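Local coordinates for SAV1430 (Staphylococcus aureus subsp. aureus Mu50, PDB 2FFM), which is of unknown function but carries a scaffold-protein Nfu/NifU N-terminal domain, so it may take part in iron-sulphur cluster assembly, at residues K2-S7 against K16-E21; T32-S37 against D44-E49; G50-F55 against D64-A69. All coordinates share one frame; numbering follows the deposited sequence.

Interaction 1 of 3, residues K2-S7 against K16-E21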
ATOM      1  N   LYS A   2       0.609   4.673  11.648  1.00 62.69           N
ATOM      2  CA  LYS A   2       1.574   3.617  11.919  1.00 59.94           C
ATOM      3  C   LYS A   2       1.158   2.249  11.386  1.00 58.02           C
ATOM      4  O   LYS A   2      -0.023   1.898  11.381  1.00 58.34           O
ATOM      5  CB  LYS A   2       1.791   3.514  13.433  1.00 60.53           C
ATOM      6  CG  LYS A   2       2.810   2.472  13.859  1.00 60.81           C
ATOM      7  CD  LYS A   2       2.892   2.328  15.371  1.00 58.63           C
ATOM      8  CE  LYS A   2       1.646   1.699  15.957  1.00 57.99           C
ATOM      9  NZ  LYS A   2       1.883   1.291  17.373  1.00 56.56           N
ATOM     10  N   ILE A   3       2.145   1.478  10.944  1.00 55.64           N
ATOM     11  CA  ILE A   3       1.907   0.129  10.456  1.00 51.38           C
ATOM     12  C   ILE A   3       1.874  -0.773  11.679  1.00 49.36           C
ATOM     13  O   ILE A   3       2.793  -0.744  12.495  1.00 48.81           O
ATOM     14  CB  ILE A   3       3.045  -0.355   9.557  1.00 51.45           C
ATOM     15  CG1 ILE A   3       3.158   0.550   8.332  1.00 50.89           C
ATOM     16  CG2 ILE A   3       2.808  -1.801   9.164  1.00 50.43           C
ATOM     17  CD1 ILE A   3       1.866   0.687   7.568  1.00 53.29           C
ATOM     18  N   ILE A   4       0.816  -1.570  11.802  1.00 47.24           N
ATOM     19  CA  ILE A   4       0.669  -2.482  12.932  1.00 44.93           C
ATOM     20  C   ILE A   4       0.977  -3.926  12.548  1.00 41.23           C
ATOM     21  O   ILE A   4       1.221  -4.763  13.418  1.00 41.38           O
ATOM     22  CB  ILE A   4      -0.762  -2.419  13.522  1.00 47.43           C
ATOM     23  CG1 ILE A   4      -0.856  -3.298  14.775  1.00 48.80           C
ATOM     24  CG2 ILE A   4      -1.769  -2.895  12.491  1.00 47.70           C
ATOM     25  CD1 ILE A   4      -2.158  -3.121  15.564  1.00 49.22           C
ATOM     26  N   SER A   5       0.976  -4.209  11.247  1.00 38.29           N
ATOM     27  CA  SER A   5       1.239  -5.563  10.757  1.00 35.69           C
ATOM     28  C   SER A   5       1.508  -5.652   9.255  1.00 33.71           C
ATOM     29  O   SER A   5       0.842  -4.997   8.462  1.00 34.63           O
ATOM     30  CB  SER A   5       0.053  -6.469  11.109  1.00 34.90           C
ATOM     31  OG  SER A   5       0.103  -7.685  10.391  1.00 34.69           O
ATOM     32  N   ILE A   6       2.489  -6.470   8.884  1.00 31.37           N
ATOM     33  CA  ILE A   6       2.863  -6.696   7.488  1.00 31.60           C
ATOM     34  C   ILE A   6       2.846  -8.205   7.280  1.00 32.50           C
ATOM     35  O   ILE A   6       3.519  -8.945   8.006  1.00 31.52           O
ATOM     36  CB  ILE A   6       4.292  -6.160   7.176  1.00 31.70           C
ATOM     37  CG1 ILE A   6       4.378  -4.671   7.533  1.00 31.03           C
ATOM     38  CG2 ILE A   6       4.634  -6.375   5.691  1.00 28.93           C
ATOM     39  CD1 ILE A   6       5.699  -4.020   7.213  1.00 31.43           C
ATOM     40  N   SER A   7       2.073  -8.676   6.310  1.00 33.25           N
ATOM     41  CA  SER A   7       1.997 -10.117   6.090  1.00 34.11           C
ATOM     42  C   SER A   7       2.123 -10.538   4.643  1.00 34.69           C
ATOM     43  O   SER A   7       2.258  -9.721   3.741  1.00 34.67           O
ATOM     44  CB  SER A   7       0.690 -10.664   6.660  1.00 31.06           C
ATOM     45  OG  SER A   7       0.527 -10.260   8.003  1.00 34.80           O
ATOM     46  N   LYS A  16      -0.282  -7.719   2.394  1.00 27.96           N
ATOM     47  CA  LYS A  16      -1.283  -7.023   3.186  1.00 27.05           C
ATOM     48  C   LYS A  16      -0.635  -6.276   4.348  1.00 27.63           C
ATOM     49  O   LYS A  16      -0.026  -6.880   5.235  1.00 26.88           O
ATOM     50  CB  LYS A  16      -2.313  -8.023   3.712  1.00 26.06           C
ATOM     51  CG  LYS A  16      -3.452  -7.400   4.491  1.00 27.61           C
ATOM     52  CD  LYS A  16      -4.431  -8.455   4.981  1.00 30.62           C
ATOM     53  CE  LYS A  16      -5.533  -7.844   5.842  1.00 31.93           C
ATOM     54  NZ  LYS A  16      -6.492  -8.863   6.360  1.00 33.91           N
ATOM     55  N   ILE A  17      -0.767  -4.953   4.318  1.00 27.02           N
ATOM     56  CA  ILE A  17      -0.225  -4.077   5.340  1.00 26.77           C
ATOM     57  C   ILE A  17      -1.388  -3.529   6.165  1.00 30.18           C
ATOM     58  O   ILE A  17      -2.239  -2.807   5.647  1.00 31.71           O
ATOM     59  CB  ILE A  17       0.537  -2.912   4.688  1.00 26.23           C
ATOM     60  CG1 ILE A  17       1.655  -3.471   3.812  1.00 26.19           C
ATOM     61  CG2 ILE A  17       1.110  -1.975   5.760  1.00 25.51           C
ATOM     62  CD1 ILE A  17       2.421  -2.413   3.032  1.00 23.80           C
ATOM     63  N   THR A  18      -1.438  -3.881   7.445  1.00 32.02           N
ATOM     64  CA  THR A  18      -2.513  -3.400   8.305  1.00 35.71           C
ATOM     65  C   THR A  18      -2.096  -2.118   9.032  1.00 38.10           C
ATOM     66  O   THR A  18      -1.062  -2.075   9.687  1.00 35.74           O
ATOM     67  CB  THR A  18      -2.913  -4.473   9.328  1.00 35.65           C
ATOM     68  OG1 THR A  18      -3.255  -5.680   8.636  1.00 39.04           O
ATOM     69  CG2 THR A  18      -4.109  -4.017  10.133  1.00 36.87           C
ATOM     70  N   LEU A  19      -2.905  -1.071   8.898  1.00 42.56           N
ATOM     71  CA  LEU A  19      -2.617   0.207   9.539  1.00 45.42           C
ATOM     72  C   LEU A  19      -3.422   0.379  10.824  1.00 48.20           C
ATOM     73  O   LEU A  19      -4.380  -0.355  11.072  1.00 47.89           O
ATOM     74  CB  LEU A  19      -2.913   1.359   8.577  1.00 45.83           C
ATOM     75  CG  LEU A  19      -2.231   1.230   7.209  1.00 46.47           C
ATOM     76  CD1 LEU A  19      -3.083   0.342   6.329  1.00 49.56           C
ATOM     77  CD2 LEU A  19      -2.053   2.583   6.552  1.00 47.58           C
ATOM     78  N   SER A  20      -3.023   1.347  11.642  1.00 52.06           N
ATOM     79  CA  SER A  20      -3.708   1.608  12.903  1.00 54.69           C
ATOM     80  C   SER A  20      -5.018   2.351  12.658  1.00 56.71           C
ATOM     81  O   SER A  20      -6.085   1.930  13.122  1.00 56.06           O
ATOM     82  CB  SER A  20      -2.798   2.415  13.847  1.00 55.23           C
ATOM     83  OG  SER A  20      -2.216   3.548  13.212  1.00 53.28           O
ATOM     84  N   GLU A  21      -4.924   3.449  11.911  1.00 58.16           N
ATOM     85  CA  GLU A  21      -6.080   4.275  11.580  1.00 59.19           C
ATOM     86  C   GLU A  21      -6.948   3.566  10.539  1.00 58.57           C
ATOM     87  O   GLU A  21      -6.504   3.298   9.422  1.00 56.92           O
ATOM     88  CB  GLU A  21      -5.609   5.631  11.042  1.00 61.14           C
ATOM     89  CG  GLU A  21      -6.564   6.774  11.315  1.00 65.47           C
ATOM     90  CD  GLU A  21      -5.988   8.122  10.920  1.00 68.47           C
ATOM     91  OE1 GLU A  21      -4.878   8.461  11.392  1.00 69.91           O
ATOM     92  OE2 GLU A  21      -6.645   8.850  10.141  1.00 70.42           O
TER
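Ile3 reaches back to Ile17 with its outermost methyl. Although its CB sets off away from the opposite strand, a bent side chain (chi2 -54°) returns CD1 to 3.3 Å from Ile17 CG2, and Leu19 CG lies 4.1 Å from the same Ile3 CD1. The aliphatic chains cross obliquely, with Ile17 and Leu19 both buried. Phe82 touches Ile3 and Leu19, while Leu75 and Val78 of helix 71-80 meet Ile6 and Ile17, so this is the helix-covered face of the sheet.

The backbones form the N-terminal beta hairpin; the axes of its pieces 3-7 and 16-19 are antiparallel at 162° and approach to 4.7 Å. The register slips by one residue at a classic beta bulge, where Ile4 and Ser5 both face Thr18. Thr18 O accepts Ile4 N at 2.9 Å, and Ser5 N only weakly. Beyond the bulge Thr18 N donates to Ser5 O, Ile6 pairs with Ile17, and Ser7 N still reaches Lys16 O at 3.0 Å, though that last pair is loose.

The other face is more open to solvent: where Ile17 and Leu19 are buried, Ser5 and Thr18 are partly exposed, their CB atoms 4.0 Å apart. Ile4, set on the bulge, is exposed; its CG2 methyl meets Thr18 CG2 at 3.5 Å. At the open end Ser20 N donates to Lys2 O at 3.1 Å, supplemented by a weak bond from Ser20 OG. Lys16, at the far end, sends its extended side chain away from Ser7 and makes a cation-pi contact with Phe60.

Interaction 2 of 3, residues T32-S37 against D44-E49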
ATOM      1  N   THR A  32      -4.329   3.178  -8.792  1.00 36.10           N
ATOM      2  CA  THR A  32      -3.290   2.720  -9.703  1.00 37.54           C
ATOM      3  C   THR A  32      -2.342   3.841 -10.118  1.00 38.23           C
ATOM      4  O   THR A  32      -1.245   3.579 -10.606  1.00 37.73           O
ATOM      5  CB  THR A  32      -3.912   2.080 -10.973  1.00 37.43           C
ATOM      6  OG1 THR A  32      -4.755   3.038 -11.616  1.00 39.30           O
ATOM      7  CG2 THR A  32      -4.730   0.852 -10.610  1.00 33.95           C
ATOM      8  N   LYS A  33      -2.767   5.084  -9.915  1.00 39.53           N
ATOM      9  CA  LYS A  33      -1.961   6.250 -10.279  1.00 42.07           C
ATOM     10  C   LYS A  33      -2.160   7.398  -9.288  1.00 42.93           C
ATOM     11  O   LYS A  33      -3.206   7.499  -8.651  1.00 43.99           O
ATOM     12  CB  LYS A  33      -2.332   6.725 -11.687  1.00 43.01           C
ATOM     13  CG  LYS A  33      -3.832   6.984 -11.901  1.00 45.27           C
ATOM     14  CD  LYS A  33      -4.133   7.464 -13.334  1.00 45.96           C
ATOM     15  CE  LYS A  33      -5.641   7.534 -13.633  1.00 45.73           C
ATOM     16  NZ  LYS A  33      -6.328   6.198 -13.592  1.00 44.11           N
ATOM     17  N   VAL A  34      -1.166   8.272  -9.170  1.00 42.43           N
ATOM     18  CA  VAL A  34      -1.266   9.386  -8.238  1.00 43.05           C
ATOM     19  C   VAL A  34      -2.017  10.595  -8.793  1.00 43.82           C
ATOM     20  O   VAL A  34      -1.950  10.890  -9.991  1.00 44.83           O
ATOM     21  CB  VAL A  34       0.129   9.868  -7.784  1.00 42.84           C
ATOM     22  CG1 VAL A  34       0.982   8.677  -7.370  1.00 43.78           C
ATOM     23  CG2 VAL A  34       0.802  10.649  -8.887  1.00 42.78           C
ATOM     24  N   ASP A  35      -2.753  11.268  -7.909  1.00 41.90           N
ATOM     25  CA  ASP A  35      -3.481  12.488  -8.244  1.00 41.40           C
ATOM     26  C   ASP A  35      -3.999  13.144  -6.974  1.00 41.18           C
ATOM     27  O   ASP A  35      -4.259  12.484  -5.973  1.00 40.60           O
ATOM     28  CB  ASP A  35      -4.624  12.239  -9.236  1.00 42.75           C
ATOM     29  CG  ASP A  35      -5.791  11.526  -8.623  1.00 43.15           C
ATOM     30  OD1 ASP A  35      -6.945  11.899  -8.936  1.00 41.79           O
ATOM     31  OD2 ASP A  35      -5.554  10.584  -7.844  1.00 44.45           O
ATOM     32  N   ASP A  36      -4.134  14.460  -7.037  1.00 42.36           N
ATOM     33  CA  ASP A  36      -4.558  15.274  -5.908  1.00 42.24           C
ATOM     34  C   ASP A  36      -5.784  14.841  -5.089  1.00 40.45           C
ATOM     35  O   ASP A  36      -5.900  15.225  -3.929  1.00 41.09           O
ATOM     36  CB  ASP A  36      -4.755  16.707  -6.395  1.00 45.84           C
ATOM     37  CG  ASP A  36      -5.847  16.815  -7.434  1.00 48.25           C
ATOM     38  OD1 ASP A  36      -5.697  16.216  -8.520  1.00 52.50           O
ATOM     39  OD2 ASP A  36      -6.859  17.491  -7.162  1.00 50.84           O
ATOM     40  N   SER A  37      -6.691  14.055  -5.666  1.00 36.92           N
ATOM     41  CA  SER A  37      -7.877  13.632  -4.928  1.00 35.08           C
ATOM     42  C   SER A  37      -7.603  12.552  -3.880  1.00 33.57           C
ATOM     43  O   SER A  37      -8.226  12.543  -2.815  1.00 35.69           O
ATOM     44  CB  SER A  37      -8.977  13.148  -5.886  1.00 34.45           C
ATOM     45  OG  SER A  37      -8.590  11.988  -6.594  1.00 35.24           O
ATOM     46  N   ASP A  44       2.241   8.881  -2.119  1.00 28.08           N
ATOM     47  CA  ASP A  44       3.643   8.657  -1.852  1.00 30.75           C
ATOM     48  C   ASP A  44       3.999   7.200  -2.052  1.00 30.35           C
ATOM     49  O   ASP A  44       5.082   6.891  -2.528  1.00 32.07           O
ATOM     50  CB  ASP A  44       4.019   9.126  -0.448  1.00 31.91           C
ATOM     51  CG  ASP A  44       4.004  10.651  -0.321  1.00 34.65           C
ATOM     52  OD1 ASP A  44       3.982  11.357  -1.364  1.00 35.86           O
ATOM     53  OD2 ASP A  44       4.027  11.152   0.823  1.00 36.30           O
ATOM     54  N   ILE A  45       3.084   6.301  -1.717  1.00 30.01           N
ATOM     55  CA  ILE A  45       3.351   4.885  -1.895  1.00 29.90           C
ATOM     56  C   ILE A  45       3.426   4.548  -3.386  1.00 30.78           C
ATOM     57  O   ILE A  45       4.340   3.853  -3.819  1.00 32.70           O
ATOM     58  CB  ILE A  45       2.269   4.027  -1.191  1.00 28.93           C
ATOM     59  CG1 ILE A  45       2.333   4.284   0.317  1.00 28.69           C
ATOM     60  CG2 ILE A  45       2.477   2.546  -1.498  1.00 25.32           C
ATOM     61  CD1 ILE A  45       1.347   3.487   1.144  1.00 28.75           C
ATOM     62  N   LEU A  46       2.476   5.041  -4.172  1.00 29.99           N
ATOM     63  CA  LEU A  46       2.481   4.787  -5.611  1.00 30.86           C
ATOM     64  C   LEU A  46       3.766   5.251  -6.312  1.00 29.97           C
ATOM     65  O   LEU A  46       4.220   4.619  -7.257  1.00 27.37           O
ATOM     66  CB  LEU A  46       1.278   5.466  -6.268  1.00 32.19           C
ATOM     67  CG  LEU A  46      -0.049   4.719  -6.241  1.00 32.58           C
ATOM     68  CD1 LEU A  46      -0.347   4.242  -4.838  1.00 37.26           C
ATOM     69  CD2 LEU A  46      -1.148   5.644  -6.740  1.00 34.48           C
ATOM     70  N   LYS A  47       4.335   6.361  -5.850  1.00 30.34           N
ATOM     71  CA  LYS A  47       5.556   6.900  -6.430  1.00 31.58           C
ATOM     72  C   LYS A  47       6.762   6.001  -6.148  1.00 32.46           C
ATOM     73  O   LYS A  47       7.854   6.222  -6.687  1.00 35.51           O
ATOM     74  CB  LYS A  47       5.839   8.306  -5.888  1.00 32.46           C
ATOM     75  CG  LYS A  47       4.916   9.405  -6.402  1.00 34.29           C
ATOM     76  CD  LYS A  47       5.243  10.748  -5.751  1.00 36.37           C
ATOM     77  CE  LYS A  47       4.182  11.798  -6.095  1.00 39.29           C
ATOM     78  NZ  LYS A  47       4.230  12.991  -5.188  1.00 39.61           N
ATOM     79  N   VAL A  48       6.575   5.000  -5.293  1.00 32.67           N
ATOM     80  CA  VAL A  48       7.644   4.062  -4.966  1.00 32.12           C
ATOM     81  C   VAL A  48       7.886   3.135  -6.150  1.00 32.27           C
ATOM     82  O   VAL A  48       6.962   2.497  -6.647  1.00 31.05           O
ATOM     83  CB  VAL A  48       7.283   3.223  -3.724  1.00 32.09           C
ATOM     84  CG1 VAL A  48       8.326   2.141  -3.505  1.00 31.96           C
ATOM     85  CG2 VAL A  48       7.206   4.128  -2.507  1.00 31.76           C
ATOM     86  N   GLU A  49       9.132   3.095  -6.610  1.00 34.24           N
ATOM     87  CA  GLU A  49       9.547   2.263  -7.739  1.00 35.95           C
ATOM     88  C   GLU A  49       9.244   0.800  -7.451  1.00 36.10           C
ATOM     89  O   GLU A  49       9.826   0.200  -6.544  1.00 37.66           O
ATOM     90  CB  GLU A  49      11.053   2.447  -7.974  1.00 39.32           C
ATOM     91  CG  GLU A  49      11.729   1.466  -8.959  1.00 42.21           C
ATOM     92  CD  GLU A  49      11.817   1.995 -10.387  1.00 44.74           C
ATOM     93  OE1 GLU A  49      12.500   1.336 -11.232  1.00 42.85           O
ATOM     94  OE2 GLU A  49      11.206   3.065 -10.658  1.00 43.03           O
TER
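Val34 and Leu46 supply the apolar side-chain packing. Val34 points its CB at the helix, and its CG1 methyl, anti to the carbonyl carbon (chi1 -48°), comes to 3.4 Å from Leu46 CB and 3.8 Å from Leu46 CD2. The two side chains run past each other in opposite directions, so the valine methyl lies alongside the base of the leucine. Lys47 adds a looser aliphatic touch, its CG 4.1 Å from Val34 CG1.

A second kind of contact sets a methyl against a peptide group. Leu46 CD2 sits almost straight above the carbonyl carbon of Lys33, 3.3 Å from Lys33 C and 3.4 Å from Lys33 O, over the flat face of the peptide; Thr32 C is 4.0 Å from the same Leu46 CD2. Leu46 thus spans the loop backbone from Thr32 to Val34, and its CD1 methyl touches Ile54 of strand 51-57.

Polar bonds are made elsewhere: Val48 N donates to Ile45 O at 2.9 Å within 44-49, and Lys33 O takes a weak bond from NE2 of Gln38, which lies between the two segments in the chain. The contact therefore joins the loop that follows strand 29-31 to the C-terminal part of helix 40-46 across a small interface of 196 Å². With no hydrogen bond or salt bridge between the segments, their mutual hold depends on van der Waals contact, which fixes position by shape rather than by bond direction.

Interaction 3 of 3, residues G50-F55 against D64-A69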
ATOM      1  N   GLY A  50       8.331   0.227  -8.226  1.00 35.72           N
ATOM      2  CA  GLY A  50       7.982  -1.165  -8.023  1.00 34.48           C
ATOM      3  C   GLY A  50       6.546  -1.375  -7.591  1.00 33.48           C
ATOM      4  O   GLY A  50       6.002  -2.471  -7.731  1.00 34.29           O
ATOM      5  N   VAL A  51       5.929  -0.337  -7.043  1.00 30.67           N
ATOM      6  CA  VAL A  51       4.546  -0.443  -6.624  1.00 29.11           C
ATOM      7  C   VAL A  51       3.673  -0.379  -7.864  1.00 29.76           C
ATOM      8  O   VAL A  51       3.803   0.533  -8.681  1.00 30.94           O
ATOM      9  CB  VAL A  51       4.167   0.702  -5.664  1.00 28.95           C
ATOM     10  CG1 VAL A  51       2.668   0.674  -5.375  1.00 23.32           C
ATOM     11  CG2 VAL A  51       4.957   0.559  -4.361  1.00 27.85           C
ATOM     12  N   LYS A  52       2.789  -1.356  -8.011  1.00 30.80           N
ATOM     13  CA  LYS A  52       1.895  -1.400  -9.164  1.00 32.61           C
ATOM     14  C   LYS A  52       0.543  -0.749  -8.846  1.00 31.05           C
ATOM     15  O   LYS A  52       0.109   0.154  -9.551  1.00 29.28           O
ATOM     16  CB  LYS A  52       1.692  -2.856  -9.618  1.00 35.55           C
ATOM     17  CG  LYS A  52       0.659  -3.029 -10.743  1.00 40.49           C
ATOM     18  CD  LYS A  52       1.218  -2.648 -12.115  1.00 45.22           C
ATOM     19  CE  LYS A  52       1.746  -3.877 -12.859  1.00 47.74           C
ATOM     20  NZ  LYS A  52       2.720  -4.649 -12.025  1.00 49.08           N
ATOM     21  N   SER A  53      -0.123  -1.217  -7.794  1.00 31.57           N
ATOM     22  CA  SER A  53      -1.415  -0.657  -7.406  1.00 32.89           C
ATOM     23  C   SER A  53      -1.597  -0.791  -5.907  1.00 31.31           C
ATOM     24  O   SER A  53      -0.784  -1.418  -5.229  1.00 30.64           O
ATOM     25  CB  SER A  53      -2.568  -1.386  -8.103  1.00 34.49           C
ATOM     26  OG  SER A  53      -2.881  -2.587  -7.414  1.00 36.03           O
ATOM     27  N   ILE A  54      -2.689  -0.219  -5.406  1.00 30.34           N
ATOM     28  CA  ILE A  54      -3.004  -0.261  -3.982  1.00 29.59           C
ATOM     29  C   ILE A  54      -4.488  -0.507  -3.747  1.00 28.43           C
ATOM     30  O   ILE A  54      -5.329   0.178  -4.312  1.00 29.13           O
ATOM     31  CB  ILE A  54      -2.632   1.077  -3.283  1.00 30.59           C
ATOM     32  CG1 ILE A  54      -1.137   1.345  -3.432  1.00 29.28           C
ATOM     33  CG2 ILE A  54      -3.010   1.029  -1.805  1.00 27.04           C
ATOM     34  CD1 ILE A  54      -0.283   0.268  -2.813  1.00 34.91           C
ATOM     35  N   PHE A  55      -4.801  -1.502  -2.928  1.00 28.95           N
ATOM     36  CA  PHE A  55      -6.187  -1.796  -2.585  1.00 27.47           C
ATOM     37  C   PHE A  55      -6.328  -1.310  -1.158  1.00 27.96           C
ATOM     38  O   PHE A  55      -5.619  -1.780  -0.276  1.00 26.12           O
ATOM     39  CB  PHE A  55      -6.469  -3.297  -2.633  1.00 25.59           C
ATOM     40  CG  PHE A  55      -7.882  -3.666  -2.250  1.00 22.87           C
ATOM     41  CD1 PHE A  55      -8.961  -3.241  -3.019  1.00 20.06           C
ATOM     42  CD2 PHE A  55      -8.128  -4.480  -1.145  1.00 20.91           C
ATOM     43  CE1 PHE A  55     -10.265  -3.629  -2.698  1.00 21.33           C
ATOM     44  CE2 PHE A  55      -9.427  -4.872  -0.817  1.00 20.46           C
ATOM     45  CZ  PHE A  55     -10.497  -4.447  -1.594  1.00 20.44           C
ATOM     46  N   ASP A  64       0.411  -4.021  -4.343  1.00 30.89           N
ATOM     47  CA  ASP A  64       0.835  -4.940  -5.393  1.00 34.09           C
ATOM     48  C   ASP A  64       2.109  -4.377  -6.011  1.00 34.93           C
ATOM     49  O   ASP A  64       2.160  -3.204  -6.390  1.00 33.72           O
ATOM     50  CB  ASP A  64      -0.224  -5.076  -6.500  1.00 36.61           C
ATOM     51  CG  ASP A  64      -1.474  -5.800  -6.041  1.00 38.89           C
ATOM     52  OD1 ASP A  64      -1.370  -6.896  -5.462  1.00 40.96           O
ATOM     53  OD2 ASP A  64      -2.578  -5.275  -6.276  1.00 43.28           O
ATOM     54  N   LYS A  65       3.129  -5.220  -6.112  1.00 36.13           N
ATOM     55  CA  LYS A  65       4.403  -4.821  -6.683  1.00 37.13           C
ATOM     56  C   LYS A  65       4.459  -5.237  -8.142  1.00 38.87           C
ATOM     57  O   LYS A  65       3.581  -5.947  -8.623  1.00 38.11           O
ATOM     58  CB  LYS A  65       5.551  -5.495  -5.931  1.00 35.84           C
ATOM     59  CG  LYS A  65       5.669  -6.993  -6.197  1.00 36.37           C
ATOM     60  CD  LYS A  65       6.911  -7.578  -5.527  1.00 35.14           C
ATOM     61  CE  LYS A  65       7.155  -9.026  -5.940  1.00 33.41           C
ATOM     62  NZ  LYS A  65       7.411  -9.146  -7.399  1.00 33.71           N
ATOM     63  N   GLU A  66       5.493  -4.780  -8.839  1.00 41.63           N
ATOM     64  CA  GLU A  66       5.692  -5.135 -10.235  1.00 45.46           C
ATOM     65  C   GLU A  66       6.244  -6.559 -10.238  1.00 46.50           C
ATOM     66  O   GLU A  66       6.983  -6.941  -9.329  1.00 46.43           O
ATOM     67  CB  GLU A  66       6.700  -4.183 -10.887  1.00 48.25           C
ATOM     68  CG  GLU A  66       6.223  -2.743 -11.003  1.00 51.72           C
ATOM     69  CD  GLU A  66       5.125  -2.579 -12.037  1.00 54.17           C
ATOM     70  OE1 GLU A  66       4.572  -1.460 -12.163  1.00 55.49           O
ATOM     71  OE2 GLU A  66       4.817  -3.575 -12.733  1.00 54.55           O
ATOM     72  N   ASN A  67       5.881  -7.340 -11.248  1.00 48.15           N
ATOM     73  CA  ASN A  67       6.342  -8.726 -11.352  1.00 50.13           C
ATOM     74  C   ASN A  67       7.863  -8.837 -11.344  1.00 51.26           C
ATOM     75  O   ASN A  67       8.424  -9.814 -10.841  1.00 52.68           O
ATOM     76  CB  ASN A  67       5.805  -9.373 -12.630  1.00 50.98           C
ATOM     77  CG  ASN A  67       6.273 -10.814 -12.795  1.00 53.68           C
ATOM     78  OD1 ASN A  67       5.930 -11.688 -11.989  1.00 54.68           O
ATOM     79  ND2 ASN A  67       7.067 -11.069 -13.837  1.00 52.53           N
ATOM     80  N   ASP A  68       8.526  -7.832 -11.899  1.00 50.53           N
ATOM     81  CA  ASP A  68       9.973  -7.834 -11.959  1.00 51.48           C
ATOM     82  C   ASP A  68      10.645  -7.261 -10.711  1.00 49.01           C
ATOM     83  O   ASP A  68      11.853  -7.406 -10.537  1.00 49.52           O
ATOM     84  CB  ASP A  68      10.433  -7.069 -13.198  1.00 55.53           C
ATOM     85  CG  ASP A  68       9.790  -7.593 -14.476  1.00 60.48           C
ATOM     86  OD1 ASP A  68       8.546  -7.492 -14.595  1.00 63.35           O
ATOM     87  OD2 ASP A  68      10.519  -8.107 -15.358  1.00 62.69           O
ATOM     88  N   ALA A  69       9.869  -6.620  -9.844  1.00 45.59           N
ATOM     89  CA  ALA A  69      10.426  -6.036  -8.634  1.00 42.75           C
ATOM     90  C   ALA A  69      10.423  -7.023  -7.470  1.00 41.54           C
ATOM     91  O   ALA A  69       9.729  -8.039  -7.501  1.00 40.28           O
ATOM     92  CB  ALA A  69       9.651  -4.785  -8.259  1.00 41.43           C
TER
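Asp64 O receives two backbone N-H groups, from Lys52 and, at 3.3 Å and weakly, from Ser53. This double acceptance marks a classic beta bulge in the hairpin of strands 51-57 and 60-65: Val51 pairs with Lys65, then the register slips so that Ser53 pairs with Asp64. The return bond, Asp64 N to Ser53 O, is 3.0 Å long and nearly straight at 173°. On the same face Ser53 OG lies 2.9 Å from Asp64 OD2.

The bulged Lys52 directs its CB toward the partner strand, and its chain, bent at three torsions, crosses Glu66 at about a right angle to form a salt bridge, modelled very short at 2.5 Å between Lys52 NZ and Glu66 OE2, a length that carries little weight. At the strand end Glu66 N donates to Gly50 O, and Gly50 CA lies 4.0 Å from Ala69 CB.

From there Glu66 to Ala69 make a type I turn leading toward helix 71-80. Lys65 ties the turn together: besides Asn13 OD1, its NZ binds Ala69 O and Glu66 O, the latter at 3.0 Å. Glu66 O also accepts Ala69 N at 2.9 Å, and these two donors approach it from opposite faces of the carbonyl plane.

Overall arrangement
Along the chain the three contacts follow in series. Interactions 1 and 3 belong to two hairpins of one five-stranded antiparallel sheet (order 3-8, 14-19, 60-65, 51-57, 29-31), joined where strand 14-19 neighbours strand 60-65; their centres are about 17 Å apart, on opposite sides of the chain's centre. Interaction 2 lies about 19 Å from interaction 1, centre to centre, but only about 12 Å from interaction 3, and touches it: Leu46 CD1 is 3.3 Å from Ile54 CG1, and Thr32 CG2 is 4.0 Å from Ser53 CB. Helix 40-46 is followed in the chain by strand 51-57, so the loop-helix unit packs on the second hairpin, while helix 71-80 touches both hairpins.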